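Local atomic coordinates of lectin-related NK cell receptor LY49L1 (Mus musculus, PDB entry 3G8K), a protein that probably recognises MHC class I molecules as a natural killer cell receptor, the crystallised part being its C-type lectin-like domain. Residues Y19-D24 against I118-K123; R25-G30 against D114-C119; S41-D46 against Y63-S68; K52-L57 against M101-T106. The protein carries 1 engineered substitution. All blocks are in the same frame, centred on the assembly; numbering follows the deposited sequence.

Contact 1: residues Y19-D24 against I118-K123; sequences YYFVMD and ICICGK
The ring of Tyr-20 turns an edge to Cys-121 O, which lies close to the ring plane and 3.7 Å from Tyr-20 CD1. Separately, its CE1 meets Lys-123 CB at 4.0 Å, and the ring of Trp-11 comes in at about 25°. Phe-21, on the opposite face of the sheet, also offers an edge, here to Ile-118 CG2, and shares the methyl Ile-120 CD1 with Tyr-19. The pairing is antiparallel and joins strands from near the two termini, as C-type lectin-like domains do. Tyr-20 N to Cys-121 O and Cys-121 N to Tyr-20 O are both 3.1 Å; a weak bond from Val-22 N to Cys-119 O follows. Ile-120, its CG1 anti to the backbone N (chi1 178°), brings CD1 to 3.9 Å from Tyr-19 CD2 and 4.0 Å from Phe-21 CE2. Leu-54 of helix 48-57 and Phe-12 pack against this apolar patch, while Tyr-19 OH hydrogen-bonds Glu-50. Val-22 CG2 packs 3.6 Å from Cys-119 CB and nears Cys-121 SG; these cysteines are bonded to Cys-31 and Cys-35 respectively. A water in the Tyr-20 ring plane, doubtfully close to its OH, donates to Lys-123 O at 2.9 Å.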
loop_
_atom_site.group_PDB
_atom_site.type_symbol
_atom_site.label_atom_id
_atom_site.label_comp_id
_atom_site.label_asym_id
_atom_site.label_seq_id
_atom_site.Cartn_x
_atom_site.Cartn_y
_atom_site.Cartn_z
ATOM N N TYR A 19 -5.193 4.372 -5.035
ATOM C CA TYR A 19 -4.931 5.504 -4.169
ATOM C C TYR A 19 -3.548 5.982 -4.499
ATOM O O TYR A 19 -2.590 5.214 -4.431
ATOM C CB TYR A 19 -4.934 5.052 -2.708
ATOM C CG TYR A 19 -6.297 4.403 -2.325
ATOM C CD1 TYR A 19 -6.460 2.993 -2.347
ATOM C CD2 TYR A 19 -7.378 5.190 -1.973
ATOM C CE1 TYR A 19 -7.746 2.380 -2.018
ATOM C CE2 TYR A 19 -8.668 4.571 -1.622
ATOM C CZ TYR A 19 -8.806 3.193 -1.718
ATOM O OH TYR A 19 -9.995 2.592 -1.308
ATOM N N TYR A 20 -3.446 7.251 -4.806
ATOM C CA TYR A 20 -2.156 7.880 -5.315
ATOM C C TYR A 20 -1.877 9.084 -4.407
ATOM O O TYR A 20 -2.810 9.643 -3.862
ATOM C CB TYR A 20 -2.343 8.311 -6.792
ATOM C CG TYR A 20 -2.921 7.211 -7.692
ATOM C CD1 TYR A 20 -4.294 7.088 -7.893
ATOM C CD2 TYR A 20 -2.088 6.296 -8.318
ATOM C CE1 TYR A 20 -4.795 6.057 -8.684
ATOM C CE2 TYR A 20 -2.592 5.308 -9.140
ATOM C CZ TYR A 20 -3.935 5.171 -9.272
ATOM O OH TYR A 20 -4.380 4.199 -10.108
ATOM N N PHE A 21 -0.584 9.467 -4.259
ATOM C CA PHE A 21 -0.120 10.413 -3.241
ATOM C C PHE A 21 0.674 11.451 -3.967
ATOM O O PHE A 21 1.565 11.076 -4.708
ATOM C CB PHE A 21 0.754 9.729 -2.103
ATOM C CG PHE A 21 0.041 8.615 -1.431
ATOM C CD1 PHE A 21 -0.004 7.361 -2.045
ATOM C CD2 PHE A 21 -0.721 8.829 -0.228
ATOM C CE1 PHE A 21 -0.773 6.305 -1.493
ATOM C CE2 PHE A 21 -1.460 7.744 0.366
ATOM C CZ PHE A 21 -1.486 6.492 -0.287
ATOM N N VAL A 22 0.279 12.728 -3.810
ATOM C CA VAL A 22 1.053 13.921 -4.309
ATOM C C VAL A 22 2.312 14.136 -3.403
ATOM O O VAL A 22 2.297 13.797 -2.195
ATOM C CB VAL A 22 0.156 15.223 -4.447
ATOM C CG1 VAL A 22 0.912 16.375 -5.095
ATOM C CG2 VAL A 22 -1.116 14.975 -5.232
ATOM N N MET A 23 3.432 14.627 -3.962
ATOM C CA MET A 23 4.669 14.724 -3.163
ATOM C C MET A 23 4.690 15.934 -2.222
ATOM O O MET A 23 5.174 15.847 -1.093
ATOM C CB MET A 23 5.917 14.772 -4.056
ATOM C CG MET A 23 6.100 13.516 -4.796
ATOM S SD MET A 23 7.715 13.400 -5.581
ATOM C CE MET A 23 7.444 14.455 -6.998
ATOM N N ASP A 24 4.179 17.053 -2.729
ATOM C CA ASP A 24 4.027 18.297 -2.002
ATOM C C ASP A 24 2.692 18.394 -1.254
ATOM O O ASP A 24 1.614 18.035 -1.739
ATOM C CB ASP A 24 4.109 19.476 -2.952
ATOM C CG ASP A 24 5.484 19.614 -3.603
ATOM O OD1 ASP A 24 5.549 20.159 -4.739
ATOM O OD2 ASP A 24 6.498 19.196 -3.002
ATOM N N ILE A 118 -0.850 16.221 2.814
ATOM C CA ILE A 118 -0.682 15.295 1.678
ATOM C C ILE A 118 -2.039 15.108 0.994
ATOM O O ILE A 118 -2.999 14.852 1.654
ATOM C CB ILE A 118 -0.066 13.952 2.088
ATOM C CG1 ILE A 118 1.357 14.127 2.706
ATOM C CG2 ILE A 118 0.078 12.968 0.845
ATOM C CD1 ILE A 118 2.299 14.890 1.776
ATOM N N CYS A 119 -2.092 15.236 -0.326
ATOM C CA CYS A 119 -3.297 14.833 -1.112
ATOM C C CYS A 119 -3.352 13.332 -1.346
ATOM O O CYS A 119 -2.401 12.708 -1.814
ATOM C CB CYS A 119 -3.400 15.588 -2.476
ATOM S SG CYS A 119 -2.645 17.247 -2.522
ATOM N N ILE A 120 -4.476 12.716 -0.975
ATOM C CA ILE A 120 -4.707 11.389 -1.481
ATOM C C ILE A 120 -5.838 11.503 -2.519
ATOM O O ILE A 120 -6.974 11.985 -2.198
ATOM C CB ILE A 120 -4.948 10.339 -0.400
ATOM C CG1 ILE A 120 -5.220 8.976 -1.015
ATOM C CG2 ILE A 120 -6.129 10.715 0.521
ATOM C CD1 ILE A 120 -5.405 7.903 0.083
ATOM N N CYS A 121 -5.462 11.152 -3.762
ATOM C CA CYS A 121 -6.346 11.087 -4.934
ATOM C C CYS A 121 -6.871 9.667 -5.181
ATOM O O CYS A 121 -6.126 8.739 -5.174
ATOM C CB CYS A 121 -5.577 11.489 -6.157
ATOM S SG CYS A 121 -4.704 13.080 -5.976
ATOM N N GLY A 122 -8.155 9.462 -5.378
ATOM C CA GLY A 122 -8.571 8.119 -5.790
ATOM C C GLY A 122 -9.008 8.063 -7.254
ATOM O O GLY A 122 -9.413 9.074 -7.837
ATOM N N LYS A 123 -8.926 6.876 -7.830
ATOM C CA LYS A 123 -9.420 6.521 -9.159
ATOM C C LYS A 123 -9.830 5.039 -9.163
ATOM O O LYS A 123 -9.044 4.170 -8.858
ATOM C CB LYS A 123 -8.407 6.798 -10.277
ATOM C CG LYS A 123 -9.017 6.725 -11.742
ATOM C CD LYS A 123 -7.891 6.899 -12.780
ATOM C CE LYS A 123 -8.332 6.774 -14.226
ATOM N NZ LYS A 123 -7.087 6.613 -15.078
HETATM O O HOH W 1 -6.747 3.610 -10.604
#

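Contact 2: residues R25-G30 against D114-C119; sequences RKTWSG and DKSFIC
Lys-26 N donates to Phe-117 O at 3.0 Å with a nearly straight N-H...O angle of 170°, although the donor stands 36° above the carbonyl plane. The same oxygen takes a CA-H contact from Arg-25. This is one half of a single antiparallel bridge; the return bond, from Phe-117 N to Lys-26 O, is less certain because that oxygen is crowded by its surroundings. Arg-25 lies along Ser-116 and Ile-118: its CG touches Ile-118 CD1 at 3.6 Å, the side chains meeting at a slant, and Arg-25 CB lies 3.9 Å from Ser-116 CB, which also meets the guanidinium at its edge, in plane. Thr-27 works in two directions. Its OG1, placed between the backbone N and the carbonyl carbon (chi1 57°), caps helix 28-37 by accepting from Gly-30 N at 3.0 Å, whereas CG2 turns to Asp-114 O at 3.5 Å. The contact thus joins the start of that helix to the chain leading into strand 118-124, with Trp-64 packing edge-to-face on both Phe-117 and Trp-28. One sound backbone bond and a doubtful return pin the two chains near the surface, and the Cys-31 to Cys-119 disulfide makes the same helix-to-strand link covalent.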
loop_
_atom_site.group_PDB
_atom_site.type_symbol
_atom_site.label_atom_id
_atom_site.label_comp_id
_atom_site.label_asym_id
_atom_site.label_seq_id
_atom_site.Cartn_x
_atom_site.Cartn_y
_atom_site.Cartn_z
ATOM N N ARG A 25 2.811 18.911 -0.053
ATOM C CA ARG A 25 1.678 19.242 0.760
ATOM C C ARG A 25 0.954 20.417 0.149
ATOM O O ARG A 25 1.603 21.375 -0.276
ATOM C CB ARG A 25 2.222 19.613 2.123
ATOM C CG ARG A 25 2.803 18.381 2.709
ATOM C CD ARG A 25 2.634 18.382 4.185
ATOM N NE ARG A 25 3.853 18.798 4.877
ATOM C CZ ARG A 25 4.163 20.048 5.215
ATOM N NH1 ARG A 25 3.386 21.087 4.922
ATOM N NH2 ARG A 25 5.273 20.251 5.870
ATOM N N LYS A 26 -0.384 20.382 0.161
ATOM C CA LYS A 26 -1.160 21.460 -0.459
ATOM C C LYS A 26 -2.401 21.737 0.333
ATOM O O LYS A 26 -2.877 20.865 1.114
ATOM C CB LYS A 26 -1.558 21.159 -1.950
ATOM C CG LYS A 26 -0.369 21.143 -2.939
ATOM C CD LYS A 26 -0.628 20.485 -4.311
ATOM C CE LYS A 26 0.734 20.189 -4.939
ATOM N NZ LYS A 26 1.235 21.326 -5.749
ATOM N N THR A 27 -2.959 22.914 0.069
ATOM C CA THR A 27 -4.190 23.383 0.644
ATOM C C THR A 27 -5.260 22.448 0.147
ATOM O O THR A 27 -5.047 21.800 -0.846
ATOM C CB THR A 27 -4.492 24.809 0.103
ATOM O OG1 THR A 27 -4.560 24.794 -1.354
ATOM C CG2 THR A 27 -3.419 25.839 0.624
ATOM N N TRP A 28 -6.436 22.412 0.768
ATOM C CA TRP A 28 -7.461 21.472 0.298
ATOM C C TRP A 28 -7.774 21.728 -1.164
ATOM O O TRP A 28 -7.965 20.796 -1.935
ATOM C CB TRP A 28 -8.729 21.615 1.124
ATOM C CG TRP A 28 -9.810 20.592 0.836
ATOM C CD1 TRP A 28 -10.021 19.400 1.498
ATOM C CD2 TRP A 28 -10.853 20.687 -0.153
ATOM N NE1 TRP A 28 -11.130 18.771 0.994
ATOM C CE2 TRP A 28 -11.656 19.528 -0.024
ATOM C CE3 TRP A 28 -11.194 21.643 -1.145
ATOM C CZ2 TRP A 28 -12.746 19.292 -0.862
ATOM C CZ3 TRP A 28 -12.280 21.408 -1.952
ATOM C CH2 TRP A 28 -13.046 20.257 -1.819
ATOM N N SER A 29 -7.838 23.005 -1.546
ATOM C CA SER A 29 -8.292 23.384 -2.893
ATOM C C SER A 29 -7.220 23.010 -3.893
ATOM O O SER A 29 -7.499 22.643 -4.992
ATOM C CB SER A 29 -8.568 24.910 -2.943
ATOM O OG SER A 29 -9.971 25.142 -2.955
ATOM N N GLY A 30 -5.983 23.244 -3.526
ATOM C CA GLY A 30 -4.914 22.935 -4.385
ATOM C C GLY A 30 -4.698 21.477 -4.666
ATOM O O GLY A 30 -4.094 21.152 -5.680
ATOM N N ASP A 114 -7.018 25.791 4.562
ATOM C CA ASP A 114 -5.802 26.525 4.075
ATOM C C ASP A 114 -4.541 25.869 4.539
ATOM O O ASP A 114 -3.423 26.244 4.079
ATOM C CB ASP A 114 -5.793 27.904 4.715
ATOM C CG ASP A 114 -4.623 28.755 4.233
ATOM O OD1 ASP A 114 -4.671 29.069 3.000
ATOM O OD2 ASP A 114 -3.657 29.047 5.052
ATOM N N LYS A 115 -4.644 24.954 5.511
ATOM C CA LYS A 115 -3.466 24.233 5.873
ATOM C C LYS A 115 -3.105 23.295 4.707
ATOM O O LYS A 115 -3.973 22.833 3.984
ATOM C CB LYS A 115 -3.635 23.430 7.191
ATOM C CG LYS A 115 -3.493 24.271 8.413
ATOM C CD LYS A 115 -3.526 23.587 9.711
ATOM C CE LYS A 115 -2.376 22.729 10.040
ATOM N NZ LYS A 115 -1.060 23.446 9.985
ATOM N N SER A 116 -1.823 22.967 4.614
ATOM C CA SER A 116 -1.167 22.126 3.610
ATOM C C SER A 116 -0.968 20.720 4.219
ATOM O O SER A 116 -0.209 20.549 5.211
ATOM C CB SER A 116 0.208 22.775 3.255
ATOM O OG SER A 116 0.031 23.951 2.462
ATOM N N PHE A 117 -1.724 19.730 3.676
ATOM C CA PHE A 117 -1.608 18.275 3.967
ATOM C C PHE A 117 -1.330 17.455 2.661
ATOM O O PHE A 117 -1.485 17.970 1.550
ATOM C CB PHE A 117 -2.888 17.764 4.736
ATOM C CG PHE A 117 -3.046 18.432 6.101
ATOM C CD1 PHE A 117 -4.002 19.395 6.320
ATOM C CD2 PHE A 117 -2.183 18.122 7.131
ATOM C CE1 PHE A 117 -4.139 20.018 7.562
ATOM C CE2 PHE A 117 -2.292 18.767 8.362
ATOM C CZ PHE A 117 -3.295 19.693 8.569
ATOM N N ILE A 118 -0.850 16.221 2.814
ATOM C CA ILE A 118 -0.682 15.295 1.678
ATOM C C ILE A 118 -2.039 15.108 0.994
ATOM O O ILE A 118 -2.999 14.852 1.654
ATOM C CB ILE A 118 -0.066 13.952 2.088
ATOM C CG1 ILE A 118 1.357 14.127 2.706
ATOM C CG2 ILE A 118 0.078 12.968 0.845
ATOM C CD1 ILE A 118 2.299 14.890 1.776
ATOM N N CYS A 119 -2.092 15.236 -0.326
ATOM C CA CYS A 119 -3.297 14.833 -1.112
ATOM C C CYS A 119 -3.352 13.332 -1.346
ATOM O O CYS A 119 -2.401 12.708 -1.814
ATOM C CB CYS A 119 -3.400 15.588 -2.476
ATOM S SG CYS A 119 -2.645 17.247 -2.522
#

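Contact 3: residues S41-D46 against Y63-S68; sequences SLLKID and YWIGLS. Engineered in segment 63-68: Tyr-63 (natural residue Cys).
Gly-66 sits at the centre of an inverse gamma turn that bends strand 62-70 round a corner, and segment 41-46 packs into the bend. The residues Trp-64, Ile-65, Gly-66 and Leu-67 spell the WIGL signature of C-type lectin-like domains. Where a side chain on Gly-66 would point, the backbone of Leu-42 comes close instead: Leu-42 O lies 3.7 Å from Gly-66 CA. One short, nearly straight bond crosses between the segments, from Gly-66 N to Leu-43 O, at 2.8 Å and 165°, with the donor 36° out of the carbonyl plane. Leu-42 turns its side chain into the corner. With CG anti to the backbone N (chi1 -156°), its two methyls lie side by side along the backbone, CD1 lying 3.6 Å from Trp-64 O and CD2 3.8 Å from Ile-65 O. Ile-65 leans the other way: its CB lies against Leu-43 O at 3.5 Å, and its CD1 meets Ile-45 CD1 at 4.0 Å, the two side chains crossing at about a right angle. Ile-120 and Leu-103 cover Ile-65 further. Beyond the hydrophobic part, Lys-44 NZ forms a salt bridge of 2.8 Å with the syn lone pair of Asp-46 OD2, while Asp-46 OD1 pairs with Lys-17. Gly-66 N and Ile-65 O, buried at the corner, therefore each have a partner: Leu-43 O for the first, Trp-28 NE1 and, weakly, Leu-67 N for the second, while leucine and isoleucine branches pack over the backbone around them, near the centre of the domain.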
loop_
_atom_site.group_PDB
_atom_site.type_symbol
_atom_site.label_atom_id
_atom_site.label_comp_id
_atom_site.label_asym_id
_atom_site.label_seq_id
_atom_site.Cartn_x
_atom_site.Cartn_y
_atom_site.Cartn_z
ATOM N N SER A 41 -9.279 12.167 -8.488
ATOM C CA SER A 41 -10.117 13.091 -7.800
ATOM C C SER A 41 -9.767 13.021 -6.353
ATOM O O SER A 41 -9.441 11.962 -5.849
ATOM C CB SER A 41 -11.602 12.781 -8.024
ATOM O OG SER A 41 -11.924 11.664 -7.249
ATOM N N LEU A 42 -9.773 14.166 -5.660
ATOM C CA LEU A 42 -9.504 14.119 -4.244
ATOM C C LEU A 42 -10.375 13.039 -3.598
ATOM O O LEU A 42 -11.584 13.024 -3.822
ATOM C CB LEU A 42 -9.761 15.514 -3.620
ATOM C CG LEU A 42 -9.025 15.871 -2.296
ATOM C CD1 LEU A 42 -7.581 15.498 -2.243
ATOM C CD2 LEU A 42 -9.136 17.375 -2.018
ATOM N N LEU A 43 -9.795 12.210 -2.736
ATOM C CA LEU A 43 -10.354 10.898 -2.442
ATOM C C LEU A 43 -11.764 10.943 -1.807
ATOM O O LEU A 43 -12.034 11.627 -0.817
ATOM C CB LEU A 43 -9.388 10.016 -1.609
ATOM C CG LEU A 43 -10.049 8.716 -1.039
ATOM C CD1 LEU A 43 -10.029 7.696 -2.158
ATOM C CD2 LEU A 43 -9.329 8.097 0.162
ATOM N N LYS A 44 -12.660 10.172 -2.409
ATOM C CA LYS A 44 -13.966 9.919 -1.784
ATOM C C LYS A 44 -14.088 8.504 -1.166
ATOM O O LYS A 44 -13.800 7.539 -1.841
ATOM C CB LYS A 44 -15.058 10.079 -2.833
ATOM C CG LYS A 44 -16.454 9.671 -2.240
ATOM C CD LYS A 44 -17.565 9.913 -3.228
ATOM C CE LYS A 44 -17.452 8.961 -4.423
ATOM N NZ LYS A 44 -18.489 7.860 -4.201
ATOM N N ILE A 45 -14.617 8.409 0.060
ATOM C CA ILE A 45 -14.538 7.240 0.853
ATOM C C ILE A 45 -16.017 6.724 0.846
ATOM O O ILE A 45 -16.963 7.448 1.146
ATOM C CB ILE A 45 -13.977 7.476 2.302
ATOM C CG1 ILE A 45 -12.597 8.159 2.311
ATOM C CG2 ILE A 45 -13.853 6.100 3.144
ATOM C CD1 ILE A 45 -11.976 8.220 3.706
ATOM N N ASP A 46 -16.182 5.477 0.435
ATOM C CA ASP A 46 -17.496 4.963 0.071
ATOM C C ASP A 46 -18.234 4.294 1.177
ATOM O O ASP A 46 -19.471 4.209 1.110
ATOM C CB ASP A 46 -17.326 3.999 -1.102
ATOM C CG ASP A 46 -17.243 4.719 -2.389
ATOM O OD1 ASP A 46 -16.337 4.412 -3.141
ATOM O OD2 ASP A 46 -18.072 5.648 -2.617
ATOM N N TYR A 63 -3.980 13.490 5.648
ATOM C CA TYR A 63 -4.249 13.536 4.214
ATOM C C TYR A 63 -5.520 14.262 3.934
ATOM O O TYR A 63 -6.602 13.911 4.497
ATOM C CB TYR A 63 -4.385 12.097 3.605
ATOM C CG TYR A 63 -3.173 11.248 3.858
ATOM C CD1 TYR A 63 -2.115 11.244 2.957
ATOM C CD2 TYR A 63 -3.057 10.456 5.005
ATOM C CE1 TYR A 63 -0.969 10.492 3.175
ATOM C CE2 TYR A 63 -1.904 9.697 5.240
ATOM C CZ TYR A 63 -0.865 9.718 4.299
ATOM O OH TYR A 63 0.286 8.956 4.496
ATOM N N TRP A 64 -5.472 15.198 3.012
ATOM C CA TRP A 64 -6.776 15.792 2.545
ATOM C C TRP A 64 -7.567 14.811 1.747
ATOM O O TRP A 64 -6.998 14.058 0.997
ATOM C CB TRP A 64 -6.516 17.003 1.644
ATOM C CG TRP A 64 -6.130 18.328 2.304
ATOM C CD1 TRP A 64 -4.991 19.153 1.904
ATOM C CD2 TRP A 64 -6.713 19.023 3.439
ATOM N NE1 TRP A 64 -4.923 20.224 2.735
ATOM C CE2 TRP A 64 -5.956 20.224 3.635
ATOM C CE3 TRP A 64 -7.800 18.795 4.275
ATOM C CZ2 TRP A 64 -6.279 21.139 4.620
ATOM C CZ3 TRP A 64 -8.093 19.697 5.248
ATOM C CH2 TRP A 64 -7.394 20.854 5.412
ATOM N N ILE A 65 -8.902 14.802 1.905
ATOM C CA ILE A 65 -9.756 13.900 1.166
ATOM C C ILE A 65 -10.885 14.791 0.665
ATOM O O ILE A 65 -10.982 15.972 1.054
ATOM C CB ILE A 65 -10.309 12.642 2.041
ATOM C CG1 ILE A 65 -11.277 13.133 3.137
ATOM C CG2 ILE A 65 -9.095 11.685 2.458
ATOM C CD1 ILE A 65 -11.631 12.189 4.150
ATOM N N GLY A 66 -11.660 14.296 -0.268
ATOM C CA GLY A 66 -12.577 15.176 -1.022
ATOM C C GLY A 66 -13.927 15.390 -0.339
ATOM O O GLY A 66 -14.964 15.167 -0.933
ATOM N N LEU A 67 -13.874 15.853 0.904
ATOM C CA LEU A 67 -15.040 16.064 1.728
ATOM C C LEU A 67 -14.900 17.456 2.399
ATOM O O LEU A 67 -13.828 17.814 2.919
ATOM C CB LEU A 67 -15.166 14.941 2.777
ATOM C CG LEU A 67 -16.292 15.080 3.840
ATOM C CD1 LEU A 67 -17.639 14.889 3.186
ATOM C CD2 LEU A 67 -16.130 14.030 4.949
ATOM N N SER A 68 -15.971 18.231 2.335
ATOM C CA SER A 68 -15.969 19.621 2.775
ATOM C C SER A 68 -17.338 19.981 3.206
ATOM O O SER A 68 -18.260 19.332 2.816
ATOM C CB SER A 68 -15.343 20.600 1.786
ATOM O OG SER A 68 -16.096 20.971 0.662
#

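Contact 4: residues K52-L57 against M101-T106; sequences KFLKLL and MLLSKT
Lys-55, Lys-105 and Leu-103 bury most of the surface where helix 48-57, the second helix of the C-type lectin-like domain, packs beside the end of strand 100-104. Lys-55 uses its methylenes: extended beyond CG, the chain runs past the backbone of the other segment, with CG 3.4 Å from Lys-105 O and CE 3.7 Å from Thr-106 O. Lys-105 reaches back across the contact with its charged tip. Bent at chi3 and chi4 (68° and 74°), its chain curls toward the last turn of the helix and brings NZ to 2.7 Å from Lys-55 O. A longer, poorly directed bond of 3.2 Å runs from Lys-105 NZ to Leu-56 O, well above that carbonyl's plane, and Val-58 O, just past the helix, is a third acceptor. Leu-103 supplies the apolar part. Its CD2 abuts Leu-54 CB at 3.7 Å, the two side chains crossing at about a right angle. Leu-54 continues inward to Leu-43 and Phe-12, so this leucine pair is one place where the helix meets the core. Further round, Phe-53 packs on Tyr-10, and Leu-57 on Pro-59, both of the second subunit, which makes this helix part of the dimer interface. An ammonium group gripped by carbonyls at a helix C-terminus should be electrostatically favoured, since the helix end is partly negative; beside it, the leucines add apolar packing.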
loop_
_atom_site.group_PDB
_atom_site.type_symbol
_atom_site.label_atom_id
_atom_site.label_comp_id
_atom_site.label_asym_id
_atom_site.label_seq_id
_atom_site.Cartn_x
_atom_site.Cartn_y
_atom_site.Cartn_z
ATOM N N LYS A 52 -11.804 1.577 7.135
ATOM C CA LYS A 52 -10.987 0.618 7.945
ATOM C C LYS A 52 -9.676 0.268 7.292
ATOM O O LYS A 52 -8.594 0.390 7.914
ATOM C CB LYS A 52 -11.780 -0.638 8.245
ATOM C CG LYS A 52 -12.750 -0.455 9.403
ATOM C CD LYS A 52 -13.841 -1.585 9.358
ATOM C CE LYS A 52 -14.621 -1.679 10.700
ATOM N NZ LYS A 52 -15.251 -0.350 11.003
ATOM N N PHE A 53 -9.739 -0.114 6.019
ATOM C CA PHE A 53 -8.556 -0.383 5.238
ATOM C C PHE A 53 -7.588 0.814 5.096
ATOM O O PHE A 53 -6.372 0.673 5.320
ATOM C CB PHE A 53 -8.918 -0.940 3.861
ATOM C CG PHE A 53 -7.843 -0.656 2.830
ATOM C CD1 PHE A 53 -6.644 -1.409 2.836
ATOM C CD2 PHE A 53 -7.999 0.388 1.887
ATOM C CE1 PHE A 53 -5.609 -1.138 1.926
ATOM C CE2 PHE A 53 -6.964 0.686 0.989
ATOM C CZ PHE A 53 -5.762 -0.095 0.988
ATOM N N LEU A 54 -8.080 2.000 4.743
ATOM C CA LEU A 54 -7.129 3.092 4.553
ATOM C C LEU A 54 -6.392 3.408 5.830
ATOM O O LEU A 54 -5.215 3.685 5.787
ATOM C CB LEU A 54 -7.761 4.348 3.955
ATOM C CG LEU A 54 -8.042 4.290 2.454
ATOM C CD1 LEU A 54 -9.290 5.183 2.179
ATOM C CD2 LEU A 54 -6.791 4.732 1.709
ATOM N N LYS A 55 -7.086 3.411 6.964
ATOM C CA LYS A 55 -6.453 3.714 8.261
ATOM C C LYS A 55 -5.382 2.652 8.602
ATOM O O LYS A 55 -4.350 2.957 9.202
ATOM C CB LYS A 55 -7.490 3.684 9.369
ATOM C CG LYS A 55 -8.390 4.880 9.551
ATOM C CD LYS A 55 -9.561 4.312 10.354
ATOM C CE LYS A 55 -10.477 5.336 11.027
ATOM N NZ LYS A 55 -11.785 4.559 11.314
ATOM N N LEU A 56 -5.662 1.414 8.222
ATOM C CA LEU A 56 -4.708 0.286 8.244
ATOM C C LEU A 56 -3.453 0.484 7.335
ATOM O O LEU A 56 -2.285 0.465 7.806
ATOM C CB LEU A 56 -5.504 -0.916 7.817
ATOM C CG LEU A 56 -5.473 -2.303 8.425
ATOM C CD1 LEU A 56 -4.507 -3.142 7.559
ATOM C CD2 LEU A 56 -5.183 -2.302 9.986
ATOM N N LEU A 57 -3.695 0.769 6.054
ATOM C CA LEU A 57 -2.663 0.850 5.035
ATOM C C LEU A 57 -1.925 2.138 4.761
ATOM O O LEU A 57 -0.821 2.055 4.248
ATOM C CB LEU A 57 -3.224 0.370 3.710
ATOM C CG LEU A 57 -2.642 -0.944 3.187
ATOM C CD1 LEU A 57 -1.065 -1.043 3.438
ATOM C CD2 LEU A 57 -3.384 -2.186 3.778
ATOM N N MET A 101 -12.225 17.963 5.302
ATOM C CA MET A 101 -11.876 16.749 6.036
ATOM C C MET A 101 -10.457 16.177 5.645
ATOM O O MET A 101 -10.035 16.251 4.500
ATOM C CB MET A 101 -13.075 15.756 5.980
ATOM C CG MET A 101 -13.216 14.703 7.096
ATOM S SD MET A 101 -13.709 15.422 8.602
ATOM C CE MET A 101 -15.487 15.530 8.383
ATOM N N LEU A 102 -9.719 15.713 6.636
ATOM C CA LEU A 102 -8.559 14.883 6.479
ATOM C C LEU A 102 -8.847 13.494 7.009
ATOM O O LEU A 102 -9.633 13.345 7.931
ATOM C CB LEU A 102 -7.413 15.301 7.397
ATOM C CG LEU A 102 -6.919 16.692 7.444
ATOM C CD1 LEU A 102 -6.486 16.845 8.888
ATOM C CD2 LEU A 102 -5.686 16.629 6.508
ATOM N N LEU A 103 -8.119 12.566 6.408
ATOM C CA LEU A 103 -7.817 11.219 6.866
ATOM C C LEU A 103 -6.486 11.171 7.644
ATOM O O LEU A 103 -5.427 11.609 7.132
ATOM C CB LEU A 103 -7.637 10.318 5.617
ATOM C CG LEU A 103 -7.462 8.774 5.790
ATOM C CD1 LEU A 103 -8.397 8.235 6.922
ATOM C CD2 LEU A 103 -7.685 8.039 4.450
ATOM N N SER A 104 -6.533 10.629 8.861
ATOM C CA SER A 104 -5.317 10.100 9.544
ATOM C C SER A 104 -5.522 8.620 9.859
ATOM O O SER A 104 -6.654 8.110 9.740
ATOM C CB SER A 104 -4.973 10.912 10.809
ATOM O OG SER A 104 -5.942 10.856 11.828
ATOM N N LYS A 105 -4.458 7.917 10.243
ATOM C CA LYS A 105 -4.598 6.556 10.792
ATOM C C LYS A 105 -5.611 6.388 11.910
ATOM O O LYS A 105 -6.182 5.294 12.136
ATOM C CB LYS A 105 -3.245 6.047 11.296
ATOM C CG LYS A 105 -2.164 6.111 10.222
ATOM C CD LYS A 105 -1.080 5.173 10.585
ATOM C CE LYS A 105 -1.554 3.770 10.490
ATOM N NZ LYS A 105 -1.686 3.319 9.078
ATOM N N THR A 106 -5.862 7.462 12.631
ATOM C CA THR A 106 -6.728 7.309 13.776
ATOM C C THR A 106 -8.234 7.636 13.509
ATOM O O THR A 106 -9.107 6.967 14.084
ATOM C CB THR A 106 -6.049 7.872 15.097
ATOM O OG1 THR A 106 -7.009 8.436 15.980
ATOM C CG2 THR A 106 -4.985 8.957 14.804
#

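Contact 2 leads into strand 118-124 and contact 1 runs along it; they share Ile-118 and Cys-119, their centres about 11 Å apart. Contact 3 lies near the middle of the chain, about 10 Å from contact 1 and 11 Å from contact 4 between centres; strand 62-70 joins it to contact 4 through its neighbour 100-104, and to contacts 1 and 2 through 118-124. Contacts 2 and 4 are furthest apart, about 17 Å between centres. In sequence, contacts 3 and 4 interleave and both nest inside the long loops closed by contacts 1 and 2. Pairing of strands 17-21 and 118-124 brings the chain ends together round a domain whose two helices, 28-37 and 48-57, both pack against one branched sheet.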